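Local coordinates for protein dihydroorotase (Campylobacter jejuni subsp. jejuni, PDB 3PNU) that probably catalyses the reversible, zinc-dependent cyclisation of N-carbamoyl-L-aspartate to dihydroorotate in de novo pyrimidine biosynthesis, at residues M226-P234 and G274-A282; L31-M42 and M257-P266. All blocks are in the same frame, centred on the assembly; numbering follows the deposited sequence.

Contact 1: residues M226-P234 and G274-A282; sequences MNPHLFCKP and GCAAGVFSA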
loop_
_atom_site.group_PDB
_atom_site.type_symbol
_atom_site.label_atom_id
_atom_site.label_comp_id
_atom_site.label_asym_id
_atom_site.label_seq_id
_atom_site.Cartn_x
_atom_site.Cartn_y
_atom_site.Cartn_z
ATOM N N MET A 226 6.734 -2.633 4.301
ATOM C CA MET A 226 6.261 -2.615 2.941
ATOM C C MET A 226 6.841 -3.855 2.273
ATOM O O MET A 226 8.057 -4.034 2.293
ATOM C CB MET A 226 6.728 -1.345 2.236
ATOM C CG MET A 226 5.831 -0.978 1.110
ATOM S SD MET A 226 6.278 0.551 0.316
ATOM C CE MET A 226 4.644 1.042 -0.240
ATOM N N ASN A 227 5.990 -4.710 1.696
ATOM C CA ASN A 227 6.472 -5.934 1.050
ATOM C C ASN A 227 6.212 -5.914 -0.444
ATOM O O ASN A 227 5.235 -6.471 -0.907
ATOM C CB ASN A 227 5.848 -7.171 1.684
ATOM C CG ASN A 227 6.459 -8.475 1.159
ATOM O OD1 ASN A 227 7.200 -8.489 0.161
ATOM N ND2 ASN A 227 6.146 -9.576 1.835
ATOM N N PRO A 228 7.117 -5.300 -1.207
ATOM C CA PRO A 228 6.965 -5.173 -2.665
ATOM C C PRO A 228 6.754 -6.466 -3.440
ATOM O O PRO A 228 6.180 -6.433 -4.532
ATOM C CB PRO A 228 8.265 -4.482 -3.109
ATOM C CG PRO A 228 9.242 -4.774 -2.034
ATOM C CD PRO A 228 8.440 -4.838 -0.751
ATOM N N HIS A 229 7.221 -7.588 -2.901
ATOM C CA HIS A 229 7.030 -8.881 -3.558
ATOM C C HIS A 229 5.551 -9.322 -3.514
ATOM O O HIS A 229 5.159 -10.245 -4.234
ATOM C CB HIS A 229 7.947 -9.971 -2.956
ATOM C CG HIS A 229 9.409 -9.715 -3.168
ATOM N ND1 HIS A 229 9.982 -9.673 -4.423
ATOM C CD2 HIS A 229 10.419 -9.509 -2.288
ATOM C CE1 HIS A 229 11.277 -9.434 -4.307
ATOM N NE2 HIS A 229 11.567 -9.330 -3.022
ATOM N N LEU A 230 4.740 -8.653 -2.685
ATOM C CA LEU A 230 3.313 -8.968 -2.560
ATOM C C LEU A 230 2.452 -7.850 -3.164
ATOM O O LEU A 230 1.238 -7.816 -2.979
ATOM C CB LEU A 230 2.923 -9.177 -1.117
ATOM C CG LEU A 230 3.602 -10.337 -0.395
ATOM C CD1 LEU A 230 3.138 -10.443 1.052
ATOM C CD2 LEU A 230 3.356 -11.675 -1.134
ATOM N N PHE A 231 3.099 -6.946 -3.886
ATOM C CA PHE A 231 2.435 -5.830 -4.513
ATOM C C PHE A 231 2.061 -6.159 -5.958
ATOM O O PHE A 231 2.931 -6.492 -6.789
ATOM C CB PHE A 231 3.325 -4.579 -4.442
ATOM C CG PHE A 231 2.820 -3.413 -5.262
ATOM C CD1 PHE A 231 1.609 -2.807 -4.959
ATOM C CD2 PHE A 231 3.586 -2.896 -6.318
ATOM C CE1 PHE A 231 1.145 -1.732 -5.696
ATOM C CE2 PHE A 231 3.143 -1.826 -7.058
ATOM C CZ PHE A 231 1.909 -1.229 -6.751
ATOM N N CYS A 232 0.762 -6.061 -6.244
ATOM C CA CYS A 232 0.232 -6.315 -7.574
ATOM C C CYS A 232 -1.045 -5.506 -7.805
ATOM O O CYS A 232 -1.550 -4.832 -6.897
ATOM C CB CYS A 232 -0.109 -7.794 -7.726
ATOM S SG CYS A 232 -1.453 -8.327 -6.634
ATOM N N LYS A 233 -1.547 -5.601 -9.031
ATOM C CA LYS A 233 -2.777 -4.979 -9.431
ATOM C C LYS A 233 -3.708 -6.109 -9.883
ATOM O O LYS A 233 -3.309 -6.959 -10.679
ATOM C CB LYS A 233 -2.513 -3.980 -10.560
ATOM C CG LYS A 233 -1.613 -2.817 -10.103
ATOM C CD LYS A 233 -1.361 -1.806 -11.211
ATOM C CE LYS A 233 -0.362 -0.677 -10.786
ATOM N NZ LYS A 233 -0.935 0.284 -9.818
ATOM N N PRO A 234 -4.939 -6.160 -9.350
ATOM C CA PRO A 234 -5.520 -5.274 -8.352
ATOM C C PRO A 234 -4.945 -5.567 -6.989
ATOM O O PRO A 234 -4.689 -6.716 -6.642
ATOM C CB PRO A 234 -7.009 -5.628 -8.395
ATOM C CG PRO A 234 -7.189 -6.379 -9.688
ATOM C CD PRO A 234 -5.938 -7.108 -9.865
ATOM N N GLY A 274 12.567 -0.797 -5.418
ATOM C CA GLY A 274 11.255 -1.451 -5.498
ATOM C C GLY A 274 10.100 -0.449 -5.451
ATOM O O GLY A 274 10.207 0.551 -4.760
ATOM N N CYS A 275 9.005 -0.695 -6.181
ATOM C CA CYS A 275 8.871 -1.881 -7.023
ATOM C C CYS A 275 7.670 -1.852 -7.984
ATOM O O CYS A 275 6.693 -1.105 -7.804
ATOM C CB CYS A 275 8.769 -3.138 -6.148
ATOM S SG CYS A 275 8.825 -4.714 -7.057
ATOM N N ALA A 276 7.766 -2.697 -9.008
ATOM C CA ALA A 276 6.720 -2.844 -10.015
ATOM C C ALA A 276 5.673 -3.854 -9.546
ATOM O O ALA A 276 5.947 -4.726 -8.710
ATOM C CB ALA A 276 7.325 -3.281 -11.356
ATOM N N ALA A 277 4.474 -3.718 -10.095
ATOM C CA ALA A 277 3.351 -4.583 -9.756
ATOM C C ALA A 277 3.474 -5.963 -10.385
ATOM O O ALA A 277 3.890 -6.095 -11.533
ATOM C CB ALA A 277 2.028 -3.927 -10.207
ATOM N N GLY A 278 3.107 -6.986 -9.624
ATOM C CA GLY A 278 3.116 -8.340 -10.131
ATOM C C GLY A 278 3.740 -9.341 -9.190
ATOM O O GLY A 278 4.725 -9.047 -8.519
ATOM N N VAL A 279 3.129 -10.520 -9.133
ATOM C CA VAL A 279 3.625 -11.637 -8.363
ATOM C C VAL A 279 3.941 -12.708 -9.395
ATOM O O VAL A 279 3.145 -12.958 -10.296
ATOM C CB VAL A 279 2.587 -12.174 -7.397
ATOM C CG1 VAL A 279 3.116 -13.407 -6.711
ATOM C CG2 VAL A 279 2.205 -11.106 -6.386
ATOM N N PHE A 280 5.116 -13.312 -9.295
ATOM C CA PHE A 280 5.519 -14.382 -10.222
ATOM C C PHE A 280 5.369 -15.661 -9.455
ATOM O O PHE A 280 6.301 -16.105 -8.792
ATOM C CB PHE A 280 6.959 -14.191 -10.707
ATOM C CG PHE A 280 7.492 -15.351 -11.503
ATOM C CD1 PHE A 280 7.041 -15.589 -12.793
ATOM C CD2 PHE A 280 8.456 -16.192 -10.966
ATOM C CE1 PHE A 280 7.533 -16.655 -13.531
ATOM C CE2 PHE A 280 8.958 -17.256 -11.696
ATOM C CZ PHE A 280 8.499 -17.490 -12.982
ATOM N N SER A 281 4.174 -16.240 -9.552
ATOM C CA SER A 281 3.810 -17.451 -8.810
ATOM C C SER A 281 3.860 -18.780 -9.599
ATOM O O SER A 281 3.628 -19.832 -9.024
ATOM C CB SER A 281 2.385 -17.257 -8.279
ATOM O OG SER A 281 1.487 -16.953 -9.349
ATOM N N ALA A 282 4.157 -18.723 -10.896
ATOM C CA ALA A 282 4.158 -19.930 -11.757
ATOM C C ALA A 282 4.810 -21.151 -11.126
ATOM O O ALA A 282 4.184 -22.198 -11.007
ATOM C CB ALA A 282 4.796 -19.631 -13.103
HETATM O O HOH W 1 5.836 -7.060 -7.089
#

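Contact 2: residues L31-M42 and M257-P266; sequences LDMHLHLRDNQM and MFGSDSAPHP. With ZN (zinc ion), chain D.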
loop_
_atom_site.group_PDB
_atom_site.type_symbol
_atom_site.label_atom_id
_atom_site.label_comp_id
_atom_site.label_asym_id
_atom_site.label_seq_id
_atom_site.Cartn_x
_atom_site.Cartn_y
_atom_site.Cartn_z
ATOM N N LEU A 31 -5.267 -26.011 -15.904
ATOM C CA LEU A 31 -5.264 -24.884 -16.790
ATOM C C LEU A 31 -4.953 -23.615 -16.024
ATOM O O LEU A 31 -5.461 -23.417 -14.930
ATOM C CB LEU A 31 -6.634 -24.789 -17.446
ATOM C CG LEU A 31 -6.936 -25.958 -18.388
ATOM C CD1 LEU A 31 -8.433 -26.080 -18.720
ATOM C CD2 LEU A 31 -6.106 -25.808 -19.648
ATOM N N ASP A 32 -4.086 -22.777 -16.585
ATOM C CA ASP A 32 -3.808 -21.475 -15.996
ATOM C C ASP A 32 -4.482 -20.497 -16.927
ATOM O O ASP A 32 -3.959 -20.201 -18.007
ATOM C CB ASP A 32 -2.311 -21.170 -15.856
ATOM C CG ASP A 32 -2.057 -19.765 -15.232
ATOM O OD1 ASP A 32 -3.017 -18.967 -15.129
ATOM O OD2 ASP A 32 -0.912 -19.454 -14.844
ATOM N N MET A 33 -5.649 -19.989 -16.520
ATOM C CA MET A 33 -6.434 -19.087 -17.403
ATOM C C MET A 33 -6.044 -17.607 -17.416
ATOM O O MET A 33 -6.770 -16.782 -17.983
ATOM C CB MET A 33 -7.926 -19.249 -17.120
ATOM C CG MET A 33 -8.398 -20.715 -17.236
ATOM S SD MET A 33 -8.106 -21.462 -18.867
ATOM C CE MET A 33 -9.287 -20.603 -19.904
ATOM N N HIS A 34 -4.897 -17.268 -16.830
ATOM C CA HIS A 34 -4.423 -15.880 -16.851
ATOM C C HIS A 34 -2.914 -15.867 -16.612
ATOM O O HIS A 34 -2.484 -15.915 -15.476
ATOM C CB HIS A 34 -5.146 -15.048 -15.768
ATOM C CG HIS A 34 -4.883 -13.580 -15.858
ATOM N ND1 HIS A 34 -5.881 -12.658 -16.095
ATOM C CD2 HIS A 34 -3.729 -12.869 -15.766
ATOM C CE1 HIS A 34 -5.356 -11.444 -16.126
ATOM N NE2 HIS A 34 -4.052 -11.543 -15.933
ATOM N N LEU A 35 -2.120 -15.762 -17.672
ATOM C CA LEU A 35 -0.671 -15.842 -17.536
ATOM C C LEU A 35 0.097 -14.857 -18.391
ATOM O O LEU A 35 -0.248 -14.628 -19.535
ATOM C CB LEU A 35 -0.220 -17.265 -17.935
ATOM C CG LEU A 35 1.258 -17.696 -17.790
ATOM C CD1 LEU A 35 1.754 -17.501 -16.357
ATOM C CD2 LEU A 35 1.445 -19.177 -18.217
ATOM N N HIS A 36 1.159 -14.292 -17.816
ATOM C CA HIS A 36 2.067 -13.374 -18.541
ATOM C C HIS A 36 3.408 -14.067 -18.767
ATOM O O HIS A 36 4.071 -14.460 -17.809
ATOM C CB HIS A 36 2.284 -12.083 -17.750
ATOM C CG HIS A 36 1.057 -11.251 -17.635
ATOM N ND1 HIS A 36 0.656 -10.373 -18.624
ATOM C CD2 HIS A 36 0.129 -11.172 -16.660
ATOM C CE1 HIS A 36 -0.471 -9.794 -18.255
ATOM N NE2 HIS A 36 -0.810 -10.261 -17.068
ATOM N N LEU A 37 3.791 -14.225 -20.031
ATOM C CA LEU A 37 5.053 -14.891 -20.402
ATOM C C LEU A 37 6.091 -13.926 -20.984
ATOM O O LEU A 37 7.197 -14.333 -21.356
ATOM C CB LEU A 37 4.786 -15.983 -21.445
ATOM C CG LEU A 37 4.040 -17.238 -21.016
ATOM C CD1 LEU A 37 3.834 -18.168 -22.233
ATOM C CD2 LEU A 37 4.792 -17.936 -19.903
ATOM N N ARG A 38 5.725 -12.654 -21.087
ATOM C CA ARG A 38 6.632 -11.633 -21.605
ATOM C C ARG A 38 7.126 -11.984 -23.016
ATOM O O ARG A 38 6.327 -12.395 -23.866
ATOM C CB ARG A 38 7.801 -11.426 -20.638
ATOM C CG ARG A 38 7.387 -11.093 -19.214
ATOM C CD ARG A 38 6.420 -9.892 -19.148
ATOM N NE ARG A 38 6.110 -9.570 -17.760
ATOM C CZ ARG A 38 5.129 -8.763 -17.371
ATOM N NH1 ARG A 38 4.326 -8.200 -18.263
ATOM N NH2 ARG A 38 4.942 -8.538 -16.075
ATOM N N ASP A 39 8.425 -11.826 -23.285
ATOM C CA ASP A 39 8.922 -12.125 -24.622
ATOM C C ASP A 39 10.435 -12.249 -24.661
ATOM O O ASP A 39 11.110 -12.119 -23.645
ATOM C CB ASP A 39 8.491 -11.008 -25.579
ATOM C CG ASP A 39 8.377 -11.484 -27.006
ATOM O OD1 ASP A 39 8.704 -12.661 -27.246
ATOM O OD2 ASP A 39 7.932 -10.697 -27.878
ATOM N N ASN A 40 10.949 -12.531 -25.856
ATOM C CA ASN A 40 12.372 -12.593 -26.103
ATOM C C ASN A 40 13.048 -13.462 -25.061
ATOM O O ASN A 40 12.594 -14.575 -24.807
ATOM C CB ASN A 40 12.940 -11.173 -26.115
ATOM C CG ASN A 40 12.165 -10.247 -27.032
ATOM O OD1 ASN A 40 11.617 -10.666 -28.057
ATOM N ND2 ASN A 40 12.115 -8.972 -26.666
ATOM N N GLN A 41 14.100 -12.950 -24.426
ATOM C CA GLN A 41 14.859 -13.735 -23.457
ATOM C C GLN A 41 14.094 -14.087 -22.179
ATOM O O GLN A 41 14.280 -15.169 -21.619
ATOM C CB GLN A 41 16.203 -13.049 -23.152
ATOM C CG GLN A 41 17.206 -13.099 -24.343
ATOM C CD GLN A 41 16.820 -12.243 -25.552
ATOM O OE1 GLN A 41 16.420 -11.088 -25.409
ATOM N NE2 GLN A 41 16.981 -12.801 -26.753
ATOM N N MET A 42 13.233 -13.183 -21.726
ATOM C CA MET A 42 12.440 -13.427 -20.515
ATOM C C MET A 42 11.518 -14.649 -20.715
ATOM O O MET A 42 11.388 -15.518 -19.842
ATOM C CB MET A 42 11.611 -12.175 -20.150
ATOM C CG MET A 42 10.732 -12.354 -18.894
ATOM S SD MET A 42 11.635 -12.670 -17.367
ATOM C CE MET A 42 12.382 -11.045 -17.119
ATOM N N MET A 257 -12.673 -19.800 -12.362
ATOM C CA MET A 257 -11.583 -20.588 -12.923
ATOM C C MET A 257 -10.287 -20.079 -12.350
ATOM O O MET A 257 -10.163 -18.904 -12.051
ATOM C CB MET A 257 -11.529 -20.387 -14.433
ATOM C CG MET A 257 -12.743 -20.885 -15.198
ATOM S SD MET A 257 -12.864 -20.170 -16.855
ATOM C CE MET A 257 -13.543 -18.554 -16.514
ATOM N N PHE A 258 -9.302 -20.947 -12.185
ATOM C CA PHE A 258 -8.038 -20.479 -11.681
ATOM C C PHE A 258 -7.281 -19.757 -12.779
ATOM O O PHE A 258 -7.217 -20.223 -13.916
ATOM C CB PHE A 258 -7.192 -21.608 -11.131
ATOM C CG PHE A 258 -5.799 -21.198 -10.857
ATOM C CD1 PHE A 258 -5.502 -20.459 -9.744
ATOM C CD2 PHE A 258 -4.789 -21.533 -11.729
ATOM C CE1 PHE A 258 -4.197 -20.056 -9.491
ATOM C CE2 PHE A 258 -3.487 -21.145 -11.481
ATOM C CZ PHE A 258 -3.202 -20.394 -10.363
ATOM N N GLY A 259 -6.750 -18.595 -12.419
ATOM C CA GLY A 259 -5.949 -17.738 -13.300
ATOM C C GLY A 259 -4.908 -17.128 -12.373
ATOM O O GLY A 259 -5.247 -16.365 -11.476
ATOM N N SER A 260 -3.643 -17.458 -12.582
ATOM C CA SER A 260 -2.599 -17.025 -11.659
ATOM C C SER A 260 -2.228 -15.572 -11.745
ATOM O O SER A 260 -1.790 -14.993 -10.791
ATOM C CB SER A 260 -1.312 -17.796 -11.953
ATOM O OG SER A 260 -0.776 -17.382 -13.220
ATOM N N ASP A 261 -2.378 -15.008 -12.923
ATOM C CA ASP A 261 -1.882 -13.665 -13.204
ATOM C C ASP A 261 -0.388 -13.633 -12.843
ATOM O O ASP A 261 0.104 -12.618 -12.378
ATOM C CB ASP A 261 -2.658 -12.572 -12.460
ATOM C CG ASP A 261 -2.313 -11.162 -12.947
ATOM O OD1 ASP A 261 -2.056 -10.939 -14.164
ATOM O OD2 ASP A 261 -2.328 -10.261 -12.096
ATOM N N SER A 262 0.318 -14.749 -13.048
ATOM C CA SER A 262 1.759 -14.814 -12.775
ATOM C C SER A 262 2.430 -13.809 -13.666
ATOM O O SER A 262 2.301 -13.878 -14.887
ATOM C CB SER A 262 2.329 -16.200 -13.037
ATOM O OG SER A 262 3.728 -16.251 -12.801
ATOM N N ALA A 263 3.132 -12.858 -13.049
ATOM C CA ALA A 263 3.779 -11.774 -13.780
ATOM C C ALA A 263 5.140 -11.445 -13.189
ATOM O O ALA A 263 5.243 -10.825 -12.135
ATOM C CB ALA A 263 2.890 -10.536 -13.759
ATOM N N PRO A 264 6.199 -11.845 -13.888
ATOM C CA PRO A 264 7.534 -11.603 -13.406
ATOM C C PRO A 264 8.081 -10.230 -13.758
ATOM O O PRO A 264 7.665 -9.601 -14.740
ATOM C CB PRO A 264 8.343 -12.638 -14.179
ATOM C CG PRO A 264 7.673 -12.663 -15.513
ATOM C CD PRO A 264 6.209 -12.420 -15.247
ATOM N N HIS A 265 9.019 -9.788 -12.940
ATOM C CA HIS A 265 9.733 -8.563 -13.185
ATOM C C HIS A 265 11.211 -8.811 -12.918
ATOM O O HIS A 265 11.570 -9.475 -11.933
ATOM C CB HIS A 265 9.194 -7.410 -12.350
ATOM C CG HIS A 265 7.857 -6.932 -12.813
ATOM N ND1 HIS A 265 7.707 -6.112 -13.912
ATOM C CD2 HIS A 265 6.609 -7.167 -12.342
ATOM C CE1 HIS A 265 6.423 -5.860 -14.096
ATOM N NE2 HIS A 265 5.736 -6.486 -13.156
ATOM N N PRO A 266 12.069 -8.298 -13.815
ATOM C CA PRO A 266 13.505 -8.468 -13.622
ATOM C C PRO A 266 14.005 -7.636 -12.448
ATOM O O PRO A 266 13.730 -6.441 -12.385
ATOM C CB PRO A 266 14.114 -7.971 -14.947
ATOM C CG PRO A 266 13.074 -7.085 -15.566
ATOM C CD PRO A 266 11.737 -7.534 -15.037
HETATM ZN ZN ZN D . -2.697 -9.923 -15.947
HETATM O O HOH W 2 -8.200 -23.089 -14.662
HETATM O O HOH W 3 4.574 -15.977 -15.291
HETATM O O HOH W 4 -3.207 -8.441 -14.118
#

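Contact 1: residues M226-P234 and G274-A282
Backbone polar bonding ties F231 to G278. The amide N of G278 donates to the carbonyl O of F231 at 2.9 Å, with an N-H...O angle of 160°; the CA of A277 adds a CH...O contact to the same oxygen. A water lies 2.7 Å from both P228 O and G278 O, within hydrogen-bonding distance, and bridges the loops. Apolar contacts flank these bonds. The CB atoms of P228 and C275 meet at 3.4 Å, and at the other end CG2 of V279 lies 4.3 Å from CB of C232. With CG of F231 anti to its own backbone N (chi1 171°), the ring swings back to the loop, where CE2 comes within 3.9 Å of CB of A277. That methyl is also brushed by the aliphatic chain of K233, CG to CB 3.8 Å, while the ammonium of K233 bonds to the carbonyl O of G224 of the second subunit. At the backbone angles of G278 a CB would be jammed against the carbonyl O of A277. Main-chain bonding and small apolar groups thus join two loops beside the dimer interface and hold A277, a predicted substrate-binding residue, against F231 and K233.

Contact 2: residues L31-M42 and M257-P266
The imidazole of H36 has OD1 of D261, drawn close by the zinc they share, and the carbonyl O of S262 at its edge, in plane, whereas the H34 ring runs alongside the D261 side chain with ring and carboxylate planes 88° apart. One face of the H265 ring receives NH2 of R38, 3.6 Å from CE1, and the edge of that guanidinium meets the carbonyl O of P264, to which NH2 donates at 3.2 Å. The F258 ring carries the amide N of S260 over one face, offset toward the rim, and the carbonyl O of L31 at its edge. NE2 of H34, NE2 of H36 and OD1 of D261 bind one zinc, the last at 2.1 Å, together with a water and the carboxylated K116, which also binds the second zinc. This is one half of the binuclear centre at the mouth of a TIM barrel, built on the His-X-His motif at the end of strand 31-35 and the aspartate after strand 256-258, as in the amidohydrolase superfamily. D32 braces the two strand ends: H34 N and S260 N reach D32 OD1 from opposite faces of the carboxylate, S260 N almost straight (173°), and S260 OG donates to D32 OD2 on the syn side at 2.6 Å. Main-chain bonds from M33 N to F258 O and from D261 N to H34 O continue the seam, and E188 accepts from ND1 of H34, a second-shell bond that would orient the ring.

How the contacts relate
Contact 2 is the buried one, joining the ends of strands 31-35 and 256-258 in the barrel around zinc, while contact 1 is only partly buried and pairs two loops beside the second subunit. The chemistry follows the place: metal ligation, a carboxylate network and a guanidinium in contact 2; one direct backbone bond, a water bridge and small apolar contacts in contact 1. Segment 257-266 runs from the end of strand 256-258 into the loop that also holds 274-282, and the two touch: V279 O probably accepts from A263 N, and the hydroxyl of S262 from A282 N. A277 and H265, both predicted to bind substrate, bring the two contacts together at the active site.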